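PDB 6P2K: fibronectin type III domain-containing protein from Simiduia agarivorans, which probably hydrolyses the beta-1,4-glucan backbone of xyloglucan or related beta-glucans, through the seven-bladed-propeller family 74 glycoside hydrolase region that forms this chain. Local coordinates for residues Q381-Y386 with H487-Q492. Sequence-based numbering, arbitrary orientation.
Sequences QTVNWY and HSPADQ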
loop_
_atom_site.group_PDB
_atom_site.type_symbol
_atom_site.label_atom_id
_atom_site.label_comp_id
_atom_site.label_asym_id
_atom_site.label_seq_id
_atom_site.Cartn_x
_atom_site.Cartn_y
_atom_site.Cartn_z
ATOM N N GLN B 381 -25.193 3.533 5.453
ATOM C CA GLN B 381 -23.842 4.057 5.304
ATOM C C GLN B 381 -23.126 4.059 6.649
ATOM O O GLN B 381 -23.734 4.293 7.695
ATOM C CB GLN B 381 -23.866 5.481 4.748
ATOM C CG GLN B 381 -24.686 5.672 3.488
ATOM C CD GLN B 381 -25.161 7.110 3.332
ATOM O OE1 GLN B 381 -26.354 7.369 3.161
ATOM N NE2 GLN B 381 -24.226 8.052 3.405
ATOM N N THR B 382 -21.816 3.814 6.618
ATOM C CA THR B 382 -21.027 3.750 7.838
ATOM C C THR B 382 -19.845 4.706 7.775
ATOM O O THR B 382 -19.320 5.016 6.700
ATOM C CB THR B 382 -20.499 2.335 8.119
ATOM O OG1 THR B 382 -20.045 1.742 6.898
ATOM C CG2 THR B 382 -21.596 1.475 8.727
ATOM N N VAL B 383 -19.435 5.157 8.956
ATOM C CA VAL B 383 -18.253 5.983 9.153
ATOM C C VAL B 383 -17.331 5.224 10.097
ATOM O O VAL B 383 -17.718 4.907 11.228
ATOM C CB VAL B 383 -18.613 7.360 9.732
ATOM C CG1 VAL B 383 -17.351 8.169 10.024
ATOM C CG2 VAL B 383 -19.542 8.107 8.787
ATOM N N ASN B 384 -16.121 4.925 9.634
ATOM C CA ASN B 384 -15.135 4.244 10.465
ATOM C C ASN B 384 -14.438 5.274 11.346
ATOM O O ASN B 384 -13.823 6.215 10.836
ATOM C CB ASN B 384 -14.125 3.503 9.590
ATOM C CG ASN B 384 -13.374 2.422 10.346
ATOM O OD1 ASN B 384 -13.204 2.497 11.563
ATOM N ND2 ASN B 384 -12.917 1.406 9.622
ATOM N N TRP B 385 -14.539 5.107 12.664
ATOM C CA TRP B 385 -13.924 6.056 13.584
ATOM C C TRP B 385 -13.642 5.377 14.917
ATOM O O TRP B 385 -14.550 4.798 15.525
ATOM C CB TRP B 385 -14.820 7.279 13.799
ATOM C CG TRP B 385 -14.086 8.442 14.382
ATOM C CD1 TRP B 385 -14.257 8.983 15.622
ATOM C CD2 TRP B 385 -13.049 9.200 13.752
ATOM N NE1 TRP B 385 -13.394 10.037 15.800
ATOM C CE2 TRP B 385 -12.640 10.189 14.665
ATOM C CE3 TRP B 385 -12.426 9.137 12.502
ATOM C CZ2 TRP B 385 -11.639 11.111 14.368
ATOM C CZ3 TRP B 385 -11.433 10.052 12.208
ATOM C CH2 TRP B 385 -11.049 11.026 13.136
ATOM N N TYR B 386 -12.386 5.459 15.366
ATOM C CA TYR B 386 -11.987 4.962 16.684
ATOM C C TYR B 386 -12.253 3.462 16.817
ATOM O O TYR B 386 -12.761 2.990 17.835
ATOM C CB TYR B 386 -12.692 5.749 17.794
ATOM C CG TYR B 386 -11.984 5.757 19.131
ATOM C CD1 TYR B 386 -10.695 6.267 19.259
ATOM C CD2 TYR B 386 -12.614 5.269 20.272
ATOM C CE1 TYR B 386 -10.050 6.280 20.486
ATOM C CE2 TYR B 386 -11.979 5.279 21.501
ATOM C CZ TYR B 386 -10.699 5.785 21.603
ATOM O OH TYR B 386 -10.067 5.795 22.826
ATOM N N HIS B 487 -15.221 11.827 -1.702
ATOM C CA HIS B 487 -16.536 12.321 -1.292
ATOM C C HIS B 487 -17.254 11.267 -0.452
ATOM O O HIS B 487 -18.410 10.911 -0.693
ATOM C CB HIS B 487 -17.376 12.736 -2.503
ATOM C CG HIS B 487 -16.840 13.932 -3.228
ATOM N ND1 HIS B 487 -15.760 13.862 -4.083
ATOM C CD2 HIS B 487 -17.228 15.229 -3.219
ATOM C CE1 HIS B 487 -15.509 15.064 -4.573
ATOM N NE2 HIS B 487 -16.386 15.911 -4.066
ATOM N N SER B 488 -16.537 10.753 0.538
ATOM C CA SER B 488 -16.993 9.623 1.333
ATOM C C SER B 488 -16.449 9.793 2.740
ATOM O O SER B 488 -15.558 10.619 2.974
ATOM C CB SER B 488 -16.529 8.295 0.722
ATOM O OG SER B 488 -15.352 7.840 1.359
ATOM N N PRO B 489 -16.973 9.036 3.710
ATOM C CA PRO B 489 -16.412 9.099 5.071
ATOM C C PRO B 489 -14.939 8.729 5.150
ATOM O O PRO B 489 -14.322 8.960 6.197
ATOM C CB PRO B 489 -17.279 8.104 5.854
ATOM C CG PRO B 489 -18.580 8.110 5.133
ATOM C CD PRO B 489 -18.230 8.266 3.675
ATOM N N ALA B 490 -14.354 8.174 4.086
ATOM C CA ALA B 490 -12.935 7.846 4.112
ATOM C C ALA B 490 -12.049 9.088 4.087
ATOM O O ALA B 490 -10.892 9.010 4.514
ATOM C CB ALA B 490 -12.582 6.925 2.942
ATOM N N ASP B 491 -12.554 10.221 3.602
ATOM C CA ASP B 491 -11.775 11.452 3.623
ATOM C C ASP B 491 -11.539 11.901 5.064
ATOM O O ASP B 491 -12.351 11.641 5.955
ATOM C CB ASP B 491 -12.486 12.555 2.838
ATOM C CG ASP B 491 -12.741 12.176 1.387
ATOM O OD1 ASP B 491 -11.946 11.398 0.816
ATOM O OD2 ASP B 491 -13.739 12.664 0.815
ATOM N N GLN B 492 -10.418 12.594 5.285
ATOM C CA GLN B 492 -9.960 12.924 6.629
ATOM C C GLN B 492 -9.609 14.402 6.760
ATOM O O GLN B 492 -9.217 15.059 5.790
ATOM C CB GLN B 492 -8.733 12.083 7.020
ATOM C CG GLN B 492 -8.995 10.591 7.074
ATOM C CD GLN B 492 -10.038 10.229 8.112
ATOM O OE1 GLN B 492 -10.006 10.724 9.240
ATOM N NE2 GLN B 492 -10.979 9.366 7.734
HETATM O O HOH W 1 -13.369 8.054 8.927
#
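Val383 and Pro489 meet where strand 381-385, in an enzyme built on seven-bladed beta-propellers, faces a type I beta turn, Ser488 to Asp491, in the loop joining strands 478-483 and 493-496. The contact illustrates how a strand and a distant loop turn can be joined by apolar packing, an edge contact and a bridging water. Strand 381-385 is the antiparallel hairpin partner of 388-395, and Thr382 also makes backbone hydrogen bonds to a second subunit.

The apolar part is small. Val383 CG2 lies 3.7 Å from Pro489 CB, and the flank of the proline ring also rests against the backbone, with Pro489 CG 3.5 Å from Thr382 O.

A second patch is formed by flat groups. The side-chain amide of Gln492 lies nearly coplanar with the indole of Trp385, 11° apart, and brings OE1 to the ring edge, 3.4 Å from CZ3. Bending at chi2 (-62°) folds the Gln492 chain back over its own turn, where NE2 donates to Ala490 O from above the carbonyl plane. The indole NE1 is bonded to Arg438 O, which probably helps to fix the ring's rotation.

Within the turn, Ser488 OG accepts from Ala490 N, an ST turn. Between the segments, a single water donates to Pro489 O and accepts from Gln492 NE2, while its other hydrogen reaches Asn384 O, the water oxygen lying 2.7 Å from that atom.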